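Local structure of cobalamin biosynthesis precorrin-6Y methylase (CbiE) (Archaeoglobus fulgidus, 2BB3) at residues T37-I43 and I119-I123; E139-C145 and R161-A167; V181-L187 and S206-F212. The protein probably methylates a precorrin intermediate on the way to adenosylcobalamin, as its family does, and binds S-adenosyl-L-homocysteine, the spent form of the methyl donor. One frame throughout, in Å; residues are numbered along the deposited sequence.

Contact 1: residues T37-I43 and I119-I123; sequences TERAKEI and IEPAI
Glu120 lies against the first turns of helix 38-46, a packing of helix on parallel sheet in the alpha/beta half of the molecule that holds strand 116-120. Its CB meets the CD1 methyl of Ile43 at 4.1 Å, and CG, anti to the backbone N (chi1 -176°), touches both that methyl and Ala40 CB, the latter 4.3 Å from CG. A bend at chi2 (57°) then swings the carboxylate toward Arg39. There OE1 comes within 3.7 Å of Arg39 CD. The guanidinium gives charge attraction alone: Arg39 NH1 is 4.1 Å from Glu120 OE1, the two flat groups are turned 61° apart, and no N-H points at the oxygen. The other oxygen, OE2, rests 3.8 Å from Arg39 CB and is buried without a hydrogen-bond partner. Gln35 of the second subunit also packs on Glu120, so the contact lies at the dimer interface, while Trp25 of strand 23-28 touches it from the same chain. Thr37 OG1, 3.8 Å from Glu120 OE2 but not hydrogen-bonded to it, serves as the N-cap of the helix, accepting from Ala40 N at 3.3 Å.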
loop_
_atom_site.group_PDB
_atom_site.type_symbol
_atom_site.label_atom_id
_atom_site.label_comp_id
_atom_site.label_asym_id
_atom_site.label_seq_id
_atom_site.Cartn_x
_atom_site.Cartn_y
_atom_site.Cartn_z
ATOM N N THR A 37 12.939 1.201 -2.954
ATOM C CA THR A 37 13.457 1.536 -1.627
ATOM C C THR A 37 14.904 1.099 -1.429
ATOM O O THR A 37 15.363 0.134 -2.045
ATOM C CB THR A 37 12.596 0.905 -0.501
ATOM O OG1 THR A 37 12.665 -0.526 -0.579
ATOM C CG2 THR A 37 11.146 1.348 -0.635
ATOM N N GLU A 38 15.614 1.821 -0.563
ATOM C CA GLU A 38 17.017 1.535 -0.278
ATOM C C GLU A 38 17.231 0.068 0.069
ATOM O O GLU A 38 18.259 -0.513 -0.271
ATOM C CB GLU A 38 17.526 2.405 0.879
ATOM C CG GLU A 38 17.038 3.852 0.852
ATOM C CD GLU A 38 17.730 4.744 1.880
ATOM O OE1 GLU A 38 18.091 4.236 2.972
ATOM O OE2 GLU A 38 17.898 5.956 1.602
ATOM N N ARG A 39 16.264 -0.535 0.747
ATOM C CA ARG A 39 16.407 -1.935 1.108
ATOM C C ARG A 39 16.240 -2.815 -0.126
ATOM O O ARG A 39 16.955 -3.801 -0.289
ATOM C CB ARG A 39 15.401 -2.310 2.193
ATOM C CG ARG A 39 15.822 -3.526 3.004
ATOM C CD ARG A 39 14.899 -3.740 4.196
ATOM N NE ARG A 39 15.275 -4.903 4.993
ATOM C CZ ARG A 39 14.516 -5.421 5.953
ATOM N NH1 ARG A 39 13.338 -4.874 6.234
ATOM N NH2 ARG A 39 14.930 -6.489 6.626
ATOM N N ALA A 40 15.312 -2.448 -1.003
ATOM C CA ALA A 40 15.103 -3.212 -2.226
ATOM C C ALA A 40 16.386 -3.229 -3.071
ATOM O O ALA A 40 16.798 -4.276 -3.563
ATOM C CB ALA A 40 13.952 -2.615 -3.033
ATOM N N LYS A 41 17.025 -2.071 -3.217
ATOM C CA LYS A 41 18.249 -1.972 -4.007
ATOM C C LYS A 41 19.369 -2.805 -3.407
ATOM O O LYS A 41 20.121 -3.451 -4.129
ATOM C CB LYS A 41 18.694 -0.510 -4.124
ATOM C CG LYS A 41 17.670 0.382 -4.802
ATOM C CD LYS A 41 18.083 1.851 -4.800
ATOM C CE LYS A 41 16.862 2.747 -4.983
ATOM N NZ LYS A 41 17.221 4.179 -5.206
ATOM N N GLU A 42 19.481 -2.795 -2.086
ATOM C CA GLU A 42 20.525 -3.567 -1.428
ATOM C C GLU A 42 20.297 -5.048 -1.691
ATOM O O GLU A 42 21.233 -5.775 -2.045
ATOM C CB GLU A 42 20.528 -3.267 0.069
ATOM C CG GLU A 42 20.806 -1.797 0.390
ATOM C CD GLU A 42 20.716 -1.488 1.873
ATOM O OE1 GLU A 42 20.836 -0.289 2.245
ATOM O OE2 GLU A 42 20.526 -2.439 2.669
ATOM N N ILE A 43 19.052 -5.492 -1.533
ATOM C CA ILE A 43 18.710 -6.881 -1.792
ATOM C C ILE A 43 19.060 -7.189 -3.241
ATOM O O ILE A 43 19.701 -8.197 -3.529
ATOM C CB ILE A 43 17.184 -7.134 -1.556
ATOM C CG1 ILE A 43 16.877 -7.105 -0.059
ATOM C CG2 ILE A 43 16.768 -8.472 -2.132
ATOM C CD1 ILE A 43 15.417 -6.941 0.254
ATOM N N ILE A 119 9.346 -11.079 1.842
ATOM C CA ILE A 119 8.782 -10.072 0.972
ATOM C C ILE A 119 9.267 -8.665 1.294
ATOM O O ILE A 119 9.298 -8.267 2.454
ATOM C CB ILE A 119 7.231 -10.047 1.097
ATOM C CG1 ILE A 119 6.657 -11.458 0.923
ATOM C CG2 ILE A 119 6.648 -9.039 0.106
ATOM C CD1 ILE A 119 6.938 -12.082 -0.404
ATOM N N GLU A 120 9.665 -7.923 0.264
ATOM C CA GLU A 120 10.050 -6.528 0.441
ATOM C C GLU A 120 9.007 -5.700 -0.304
ATOM O O GLU A 120 8.925 -5.773 -1.524
ATOM C CB GLU A 120 11.425 -6.208 -0.148
ATOM C CG GLU A 120 11.880 -4.747 0.112
ATOM C CD GLU A 120 11.913 -4.421 1.604
ATOM O OE1 GLU A 120 12.121 -5.359 2.401
ATOM O OE2 GLU A 120 11.737 -3.242 1.985
ATOM N N PRO A 121 8.213 -4.893 0.423
ATOM C CA PRO A 121 7.150 -4.024 -0.114
ATOM C C PRO A 121 7.634 -2.931 -1.051
ATOM O O PRO A 121 8.764 -2.492 -0.967
ATOM C CB PRO A 121 6.543 -3.383 1.130
ATOM C CG PRO A 121 6.985 -4.261 2.269
ATOM C CD PRO A 121 8.361 -4.689 1.876
ATOM N N ALA A 122 6.758 -2.481 -1.942
ATOM C CA ALA A 122 7.078 -1.374 -2.838
ATOM C C ALA A 122 5.759 -0.624 -3.055
ATOM O O ALA A 122 4.727 -1.055 -2.562
ATOM C CB ALA A 122 7.631 -1.897 -4.164
ATOM N N ILE A 123 5.781 0.472 -3.800
ATOM C CA ILE A 123 4.565 1.230 -4.046
ATOM C C ILE A 123 3.709 0.624 -5.157
ATOM O O ILE A 123 4.179 0.385 -6.267
ATOM C CB ILE A 123 4.938 2.705 -4.308
ATOM C CG1 ILE A 123 5.344 3.309 -2.942
ATOM C CG2 ILE A 123 3.772 3.477 -4.948
ATOM C CD1 ILE A 123 6.208 4.472 -3.041
#

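Contact 2: residues E139-C145 and R161-A167; sequences EVAVVDC and RHLLILA. With SAH (S-adenosyl-L-homocysteine), chain C.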
loop_
_atom_site.group_PDB
_atom_site.type_symbol
_atom_site.label_atom_id
_atom_site.label_comp_id
_atom_site.label_asym_id
_atom_site.label_seq_id
_atom_site.Cartn_x
_atom_site.Cartn_y
_atom_site.Cartn_z
ATOM N N GLU A 139 -11.022 3.130 3.333
ATOM C CA GLU A 139 -12.337 3.497 2.816
ATOM C C GLU A 139 -12.722 2.648 1.626
ATOM O O GLU A 139 -13.804 2.823 1.081
ATOM C CB GLU A 139 -12.336 4.974 2.392
ATOM C CG GLU A 139 -12.562 5.942 3.523
ATOM C CD GLU A 139 -12.055 7.353 3.217
ATOM O OE1 GLU A 139 -11.793 7.688 2.030
ATOM O OE2 GLU A 139 -11.919 8.132 4.187
ATOM N N VAL A 140 -11.847 1.733 1.222
ATOM C CA VAL A 140 -12.135 0.918 0.058
ATOM C C VAL A 140 -11.875 -0.570 0.275
ATOM O O VAL A 140 -11.424 -0.987 1.330
ATOM C CB VAL A 140 -11.244 1.396 -1.174
ATOM C CG1 VAL A 140 -11.135 2.891 -1.175
ATOM C CG2 VAL A 140 -9.855 0.774 -1.122
ATOM N N ALA A 141 -12.229 -1.355 -0.742
ATOM C CA ALA A 141 -11.994 -2.787 -0.765
ATOM C C ALA A 141 -11.275 -2.981 -2.098
ATOM O O ALA A 141 -11.802 -2.643 -3.163
ATOM C CB ALA A 141 -13.296 -3.573 -0.742
ATOM N N VAL A 142 -10.053 -3.484 -2.032
ATOM C CA VAL A 142 -9.270 -3.739 -3.227
ATOM C C VAL A 142 -9.729 -5.081 -3.776
ATOM O O VAL A 142 -9.757 -6.068 -3.044
ATOM C CB VAL A 142 -7.747 -3.793 -2.885
ATOM C CG1 VAL A 142 -6.950 -4.315 -4.077
ATOM C CG2 VAL A 142 -7.253 -2.400 -2.480
ATOM N N VAL A 143 -10.085 -5.111 -5.061
ATOM C CA VAL A 143 -10.555 -6.328 -5.719
ATOM C C VAL A 143 -9.618 -6.735 -6.855
ATOM O O VAL A 143 -9.212 -5.907 -7.657
ATOM C CB VAL A 143 -11.969 -6.117 -6.283
ATOM C CG1 VAL A 143 -12.404 -7.333 -7.100
ATOM C CG2 VAL A 143 -12.951 -5.846 -5.134
ATOM N N ASP A 144 -9.280 -8.018 -6.916
ATOM C CA ASP A 144 -8.390 -8.500 -7.963
ATOM C C ASP A 144 -9.239 -8.944 -9.149
ATOM O O ASP A 144 -9.732 -10.067 -9.181
ATOM C CB ASP A 144 -7.518 -9.650 -7.451
ATOM C CG ASP A 144 -6.489 -10.095 -8.476
ATOM O OD1 ASP A 144 -6.569 -9.618 -9.622
ATOM O OD2 ASP A 144 -5.614 -10.920 -8.147
ATOM N N CYS A 145 -9.393 -8.016 -10.098
ATOM C CA CYS A 145 -10.189 -8.133 -11.328
ATOM C C CYS A 145 -11.700 -8.291 -11.139
ATOM O O CYS A 145 -12.167 -9.008 -10.261
ATOM C CB CYS A 145 -9.657 -9.242 -12.233
ATOM S SG CYS A 145 -9.436 -8.662 -13.956
ATOM N N ARG A 161 -18.047 -0.088 1.417
ATOM C CA ARG A 161 -16.785 0.393 0.873
ATOM C C ARG A 161 -16.850 0.764 -0.586
ATOM O O ARG A 161 -17.688 0.255 -1.332
ATOM C CB ARG A 161 -15.709 -0.709 0.977
ATOM C CG ARG A 161 -15.323 -1.120 2.374
ATOM C CD ARG A 161 -14.616 0.021 3.026
ATOM N NE ARG A 161 -14.319 -0.232 4.427
ATOM C CZ ARG A 161 -13.144 -0.640 4.874
ATOM N NH1 ARG A 161 -12.142 -0.854 4.019
ATOM N NH2 ARG A 161 -12.973 -0.796 6.182
ATOM N N HIS A 162 -15.957 1.653 -0.994
ATOM C CA HIS A 162 -15.841 1.970 -2.404
ATOM C C HIS A 162 -15.071 0.745 -2.886
ATOM O O HIS A 162 -14.457 0.047 -2.087
ATOM C CB HIS A 162 -14.912 3.165 -2.660
ATOM C CG HIS A 162 -15.291 4.409 -1.932
ATOM N ND1 HIS A 162 -16.537 4.978 -2.027
ATOM C CD2 HIS A 162 -14.546 5.255 -1.169
ATOM C CE1 HIS A 162 -16.552 6.124 -1.365
ATOM N NE2 HIS A 162 -15.351 6.309 -0.840
ATOM N N LEU A 163 -15.093 0.487 -4.179
ATOM C CA LEU A 163 -14.319 -0.617 -4.710
ATOM C C LEU A 163 -13.173 -0.033 -5.524
ATOM O O LEU A 163 -13.332 0.969 -6.216
ATOM C CB LEU A 163 -15.169 -1.516 -5.613
ATOM C CG LEU A 163 -16.251 -2.368 -4.940
ATOM C CD1 LEU A 163 -16.865 -3.301 -5.986
ATOM C CD2 LEU A 163 -15.651 -3.184 -3.794
ATOM N N LEU A 164 -12.009 -0.656 -5.401
ATOM C CA LEU A 164 -10.841 -0.267 -6.175
ATOM C C LEU A 164 -10.514 -1.606 -6.846
ATOM O O LEU A 164 -9.964 -2.512 -6.223
ATOM C CB LEU A 164 -9.701 0.202 -5.263
ATOM C CG LEU A 164 -8.741 1.191 -5.941
ATOM C CD1 LEU A 164 -9.501 2.454 -6.330
ATOM C CD2 LEU A 164 -7.587 1.542 -5.020
ATOM N N ILE A 165 -10.879 -1.731 -8.116
ATOM C CA ILE A 165 -10.682 -2.975 -8.846
ATOM C C ILE A 165 -9.450 -2.962 -9.735
ATOM O O ILE A 165 -9.279 -2.066 -10.544
ATOM C CB ILE A 165 -11.915 -3.264 -9.745
ATOM C CG1 ILE A 165 -13.194 -3.228 -8.908
ATOM C CG2 ILE A 165 -11.765 -4.616 -10.434
ATOM C CD1 ILE A 165 -14.475 -3.100 -9.758
ATOM N N LEU A 166 -8.580 -3.945 -9.568
ATOM C CA LEU A 166 -7.414 -4.029 -10.435
ATOM C C LEU A 166 -7.923 -4.799 -11.644
ATOM O O LEU A 166 -8.175 -6.000 -11.557
ATOM C CB LEU A 166 -6.263 -4.770 -9.748
ATOM C CG LEU A 166 -5.769 -4.128 -8.443
ATOM C CD1 LEU A 166 -4.317 -4.423 -8.253
ATOM C CD2 LEU A 166 -5.948 -2.638 -8.488
ATOM N N ALA A 167 -8.097 -4.110 -12.768
ATOM C CA ALA A 167 -8.625 -4.776 -13.941
ATOM C C ALA A 167 -7.727 -4.716 -15.160
ATOM O O ALA A 167 -6.728 -4.003 -15.197
ATOM C CB ALA A 167 -9.995 -4.172 -14.290
HETATM N N SAH C . 1.733 -5.871 -7.969
HETATM C CA SAH C . 1.100 -4.846 -8.697
HETATM C CB SAH C . -0.197 -5.331 -9.343
HETATM C CG SAH C . -0.263 -6.501 -10.314
HETATM S SD SAH C . -1.841 -7.191 -10.731
HETATM C C SAH C . 0.962 -3.670 -7.800
HETATM O O SAH C . 0.649 -2.730 -8.415
HETATM O OXT SAH C . 1.123 -3.746 -6.613
HETATM C "C5'" SAH C . -1.816 -6.212 -12.204
HETATM C "C4'" SAH C . -2.884 -5.136 -12.274
HETATM O "O4'" SAH C . -2.573 -3.990 -11.583
HETATM C "C3'" SAH C . -3.342 -4.726 -13.640
HETATM O "O3'" SAH C . -4.242 -5.578 -14.213
HETATM C "C2'" SAH C . -3.922 -3.393 -13.336
HETATM O "O2'" SAH C . -5.239 -3.465 -13.000
HETATM C "C1'" SAH C . -3.152 -2.911 -12.160
HETATM N N9 SAH C . -2.085 -2.031 -12.573
HETATM C C8 SAH C . -0.821 -2.323 -12.534
HETATM N N7 SAH C . -0.093 -1.331 -12.908
HETATM C C5 SAH C . -0.882 -0.368 -13.194
HETATM C C6 SAH C . -0.642 0.895 -13.624
HETATM N N6 SAH C . 0.534 1.354 -13.857
HETATM N N1 SAH C . -1.673 1.689 -13.822
HETATM C C2 SAH C . -2.916 1.247 -13.611
HETATM N N3 SAH C . -3.121 0.022 -13.185
HETATM C C4 SAH C . -2.132 -0.787 -12.987
HETATM O O HOH W 1 -13.840 8.475 0.641
#
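Leu166 N donates to Val143 O (2.8 Å), so that Leu166 pairs with Asp144 in a ladder of two parallel strands whose C-terminal end meets S-adenosyl-L-homocysteine. Leu166 CB lies 3.7 Å from the ribose O2' of the ligand, and the next carbonyl, Ala167 O, faces both ribose hydroxyls, with O2' at 2.7 Å. Behind this first shell, Leu164 binds through N to Ala141 O and through O to Val143 N, fixing the register. On one side of the ladder Leu163 CD2 touches both Ala141 CB, 3.9 Å away, and Val143 CG2; on the other, Val140 CG2 touches Leu164 CB. At the far end Arg161 bends at chi2 (-68°) and folds back, bringing NH1 to Val140 O at 2.8 Å; the oxygen is in the guanidinium plane, but the nitrogen sits above the carbonyl plane. Water 1 bridges Glu139 OE1 and His162 NE2, although Glu139 is also salt-bridged to Arg109 of the second subunit and His162 ND1 accepts from Arg215 N. Arg161 NH2 reaches Val142 O of the second subunit, and the reverse bond repeats it. Helix 125-133 covers Val142, Leu164 and Leu166, helix 157-160 packs on Leu163, and strand 209-213 continues the sheet beyond strand 162-167.

Contact 3: residues V181-L187 and S206-F212; sequences VVLLENL and SDYTIIF. With SAH (S-adenosyl-L-homocysteine), chain C.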
loop_
_atom_site.group_PDB
_atom_site.type_symbol
_atom_site.label_atom_id
_atom_site.label_comp_id
_atom_site.label_asym_id
_atom_site.label_seq_id
_atom_site.Cartn_x
_atom_site.Cartn_y
_atom_site.Cartn_z
ATOM N N VAL A 181 -18.173 5.098 -12.753
ATOM C CA VAL A 181 -16.878 4.526 -12.474
ATOM C C VAL A 181 -15.801 5.497 -12.919
ATOM O O VAL A 181 -16.042 6.346 -13.781
ATOM C CB VAL A 181 -16.674 3.160 -13.201
ATOM C CG1 VAL A 181 -17.739 2.165 -12.750
ATOM C CG2 VAL A 181 -16.715 3.341 -14.705
ATOM N N VAL A 182 -14.634 5.402 -12.285
ATOM C CA VAL A 182 -13.498 6.228 -12.642
ATOM C C VAL A 182 -12.434 5.209 -13.054
ATOM O O VAL A 182 -12.146 4.267 -12.318
ATOM C CB VAL A 182 -12.983 7.079 -11.447
ATOM C CG1 VAL A 182 -11.742 7.860 -11.855
ATOM C CG2 VAL A 182 -14.069 8.042 -10.972
ATOM N N LEU A 183 -11.872 5.399 -14.246
ATOM C CA LEU A 183 -10.859 4.511 -14.795
ATOM C C LEU A 183 -9.504 5.195 -14.698
ATOM O O LEU A 183 -9.320 6.280 -15.251
ATOM C CB LEU A 183 -11.160 4.210 -16.272
ATOM C CG LEU A 183 -12.537 3.626 -16.613
ATOM C CD1 LEU A 183 -12.683 3.373 -18.117
ATOM C CD2 LEU A 183 -12.737 2.339 -15.863
ATOM N N LEU A 184 -8.563 4.572 -13.986
ATOM C CA LEU A 184 -7.220 5.131 -13.890
ATOM C C LEU A 184 -6.352 4.176 -14.712
ATOM O O LEU A 184 -6.073 3.056 -14.311
ATOM C CB LEU A 184 -6.773 5.256 -12.424
ATOM C CG LEU A 184 -7.772 6.137 -11.657
ATOM C CD1 LEU A 184 -8.719 5.246 -10.869
ATOM C CD2 LEU A 184 -7.065 7.114 -10.734
ATOM N N GLU A 185 -5.969 4.643 -15.896
ATOM C CA GLU A 185 -5.208 3.862 -16.849
ATOM C C GLU A 185 -3.750 4.218 -16.971
ATOM O O GLU A 185 -3.375 5.399 -17.046
ATOM C CB GLU A 185 -5.848 4.001 -18.237
ATOM C CG GLU A 185 -7.322 3.681 -18.242
ATOM C CD GLU A 185 -7.991 4.000 -19.567
ATOM O OE1 GLU A 185 -7.912 5.168 -20.013
ATOM O OE2 GLU A 185 -8.596 3.083 -20.165
ATOM N N ASN A 186 -2.926 3.180 -16.997
ATOM C CA ASN A 186 -1.493 3.345 -17.179
ATOM C C ASN A 186 -0.882 4.397 -16.256
ATOM O O ASN A 186 -0.131 5.261 -16.708
ATOM C CB ASN A 186 -1.244 3.713 -18.644
ATOM C CG ASN A 186 -2.128 2.916 -19.594
ATOM O OD1 ASN A 186 -2.257 1.695 -19.465
ATOM N ND2 ASN A 186 -2.740 3.604 -20.553
ATOM N N LEU A 187 -1.198 4.326 -14.967
ATOM C CA LEU A 187 -0.659 5.281 -14.016
ATOM C C LEU A 187 0.861 5.325 -14.130
ATOM O O LEU A 187 1.533 4.289 -14.149
ATOM C CB LEU A 187 -1.079 4.909 -12.593
ATOM C CG LEU A 187 -2.587 5.043 -12.378
ATOM C CD1 LEU A 187 -2.983 4.588 -10.974
ATOM C CD2 LEU A 187 -3.007 6.503 -12.588
ATOM N N SER A 206 -7.231 -0.512 -21.750
ATOM C CA SER A 206 -5.898 -0.831 -21.253
ATOM C C SER A 206 -5.896 -1.986 -20.263
ATOM O O SER A 206 -6.831 -2.137 -19.461
ATOM C CB SER A 206 -5.292 0.385 -20.568
ATOM O OG SER A 206 -4.012 0.070 -20.069
ATOM N N ASP A 207 -4.853 -2.808 -20.312
ATOM C CA ASP A 207 -4.752 -3.913 -19.364
ATOM C C ASP A 207 -4.239 -3.440 -18.005
ATOM O O ASP A 207 -4.174 -4.214 -17.057
ATOM C CB ASP A 207 -3.861 -5.018 -19.911
ATOM C CG ASP A 207 -4.548 -5.811 -21.006
ATOM O OD1 ASP A 207 -5.797 -5.961 -20.925
ATOM O OD2 ASP A 207 -3.851 -6.278 -21.934
ATOM N N TYR A 208 -3.873 -2.167 -17.926
ATOM C CA TYR A 208 -3.421 -1.581 -16.671
ATOM C C TYR A 208 -4.487 -0.574 -16.272
ATOM O O TYR A 208 -4.279 0.640 -16.360
ATOM C CB TYR A 208 -2.076 -0.882 -16.858
ATOM C CG TYR A 208 -1.015 -1.839 -17.325
ATOM C CD1 TYR A 208 -0.667 -1.918 -18.673
ATOM C CD2 TYR A 208 -0.430 -2.743 -16.436
ATOM C CE1 TYR A 208 0.229 -2.885 -19.130
ATOM C CE2 TYR A 208 0.468 -3.719 -16.882
ATOM C CZ TYR A 208 0.784 -3.782 -18.227
ATOM O OH TYR A 208 1.616 -4.765 -18.695
ATOM N N THR A 209 -5.633 -1.091 -15.845
ATOM C CA THR A 209 -6.755 -0.234 -15.478
ATOM C C THR A 209 -7.243 -0.423 -14.059
ATOM O O THR A 209 -7.573 -1.534 -13.639
ATOM C CB THR A 209 -7.963 -0.486 -16.426
ATOM O OG1 THR A 209 -7.555 -0.230 -17.776
ATOM C CG2 THR A 209 -9.117 0.442 -16.097
ATOM N N ILE A 210 -7.276 0.656 -13.296
ATOM C CA ILE A 210 -7.810 0.524 -11.960
ATOM C C ILE A 210 -9.180 1.153 -12.072
ATOM O O ILE A 210 -9.328 2.224 -12.656
ATOM C CB ILE A 210 -6.901 1.178 -10.897
ATOM C CG1 ILE A 210 -5.697 0.247 -10.630
ATOM C CG2 ILE A 210 -7.688 1.391 -9.601
ATOM C CD1 ILE A 210 -4.672 0.801 -9.689
ATOM N N ILE A 211 -10.191 0.450 -11.568
ATOM C CA ILE A 211 -11.576 0.925 -11.663
ATOM C C ILE A 211 -12.086 1.362 -10.301
ATOM O O ILE A 211 -12.253 0.532 -9.430
ATOM C CB ILE A 211 -12.498 -0.198 -12.185
ATOM C CG1 ILE A 211 -12.077 -0.608 -13.603
ATOM C CG2 ILE A 211 -13.957 0.256 -12.134
ATOM C CD1 ILE A 211 -12.965 -1.722 -14.227
ATOM N N PHE A 212 -12.329 2.655 -10.122
ATOM C CA PHE A 212 -12.826 3.155 -8.845
ATOM C C PHE A 212 -14.350 3.253 -8.867
ATOM O O PHE A 212 -14.915 3.932 -9.716
ATOM C CB PHE A 212 -12.230 4.539 -8.530
ATOM C CG PHE A 212 -12.720 5.126 -7.240
ATOM C CD1 PHE A 212 -12.444 4.497 -6.026
ATOM C CD2 PHE A 212 -13.469 6.301 -7.234
ATOM C CE1 PHE A 212 -12.908 5.027 -4.827
ATOM C CE2 PHE A 212 -13.943 6.844 -6.030
ATOM C CZ PHE A 212 -13.660 6.207 -4.827
HETATM N N SAH C . 1.733 -5.871 -7.969
HETATM C CA SAH C . 1.100 -4.846 -8.697
HETATM C CB SAH C . -0.197 -5.331 -9.343
HETATM C CG SAH C . -0.263 -6.501 -10.314
HETATM S SD SAH C . -1.841 -7.191 -10.731
HETATM C C SAH C . 0.962 -3.670 -7.800
HETATM O O SAH C . 0.649 -2.730 -8.415
HETATM O OXT SAH C . 1.123 -3.746 -6.613
HETATM C "C5'" SAH C . -1.816 -6.212 -12.204
HETATM C "C4'" SAH C . -2.884 -5.136 -12.274
HETATM O "O4'" SAH C . -2.573 -3.990 -11.583
HETATM C "C3'" SAH C . -3.342 -4.726 -13.640
HETATM O "O3'" SAH C . -4.242 -5.578 -14.213
HETATM C "C2'" SAH C . -3.922 -3.393 -13.336
HETATM O "O2'" SAH C . -5.239 -3.465 -13.000
HETATM C "C1'" SAH C . -3.152 -2.911 -12.160
HETATM N N9 SAH C . -2.085 -2.031 -12.573
HETATM C C8 SAH C . -0.821 -2.323 -12.534
HETATM N N7 SAH C . -0.093 -1.331 -12.908
HETATM C C5 SAH C . -0.882 -0.368 -13.194
HETATM C C6 SAH C . -0.642 0.895 -13.624
HETATM N N6 SAH C . 0.534 1.354 -13.857
HETATM N N1 SAH C . -1.673 1.689 -13.822
HETATM C C2 SAH C . -2.916 1.247 -13.611
HETATM N N3 SAH C . -3.121 0.022 -13.185
HETATM C C4 SAH C . -2.132 -0.787 -12.987
#
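The Tyr208 ring has Asn186 OD1 at its edge, near its plane, and C8 of S-adenosyl-L-homocysteine also at the edge, while Arg55 makes a cation-pi contact with it. At the other end of this antiparallel pair, Val182 CG2 meets the Phe212 ring at its edge, 4.2 Å from CD2, and His162 packs against that ring edge-to-face. Between them, Leu184 and Ile210 exchange two backbone bonds, and Leu183 CD2 lies alongside Ile211 CG1 at 3.8 Å. Where the strands end, Asn186 N still donates to Tyr208 O, while the Asn186 side chain turns across to Ser206, whose OG donates to OD1 at a very short 2.5 Å. Ser206 OG, set anti to its own N (chi1 179°), also accepts from Tyr208 N at 3.1 Å, closing an ST turn; Asn186 ND2 donates to Gly191 O. With alanine in place of Asn186, Ser206 OG would probably be left without its acceptor and Gly191 O without its donor, so that the turn at Ser206-Tyr208 would be held less firmly. The adenine is read by main-chain atoms: Leu187 N donates to N1 at 2.9 Å, and N6 donates to Leu187 O at 3.1 Å. Ile210 CG1 approaches N3 at 3.6 Å. Thr209 O and Asp207 O face the ribose hydroxyls O2' and O3'. The arrangement forms the adenine and ribose part of the cofactor site in this tetrapyrrole methylase.

Contact 1 comes first along the chain and closes before contact 2 opens; contact 3 follows. Its centre lies about 25 Å from the centres of the other two, across the middle of the chain, and it belongs to the parallel sheet of strands 68-70, 49-52, 91-95, 23-28 and 116-120. Contacts 2 and 3, about 11 Å apart centre to centre, share the mixed sheet: strands 162-167 and 209-213 are neighbours, joined by probable backbone bonds such as Ala167 N to Thr209 O. Both touch S-adenosyl-L-homocysteine, so that this one sheet carries much of the cofactor site. Contacts 1 and 2 both reach the second subunit, showing that the dimer interface involves both sheets.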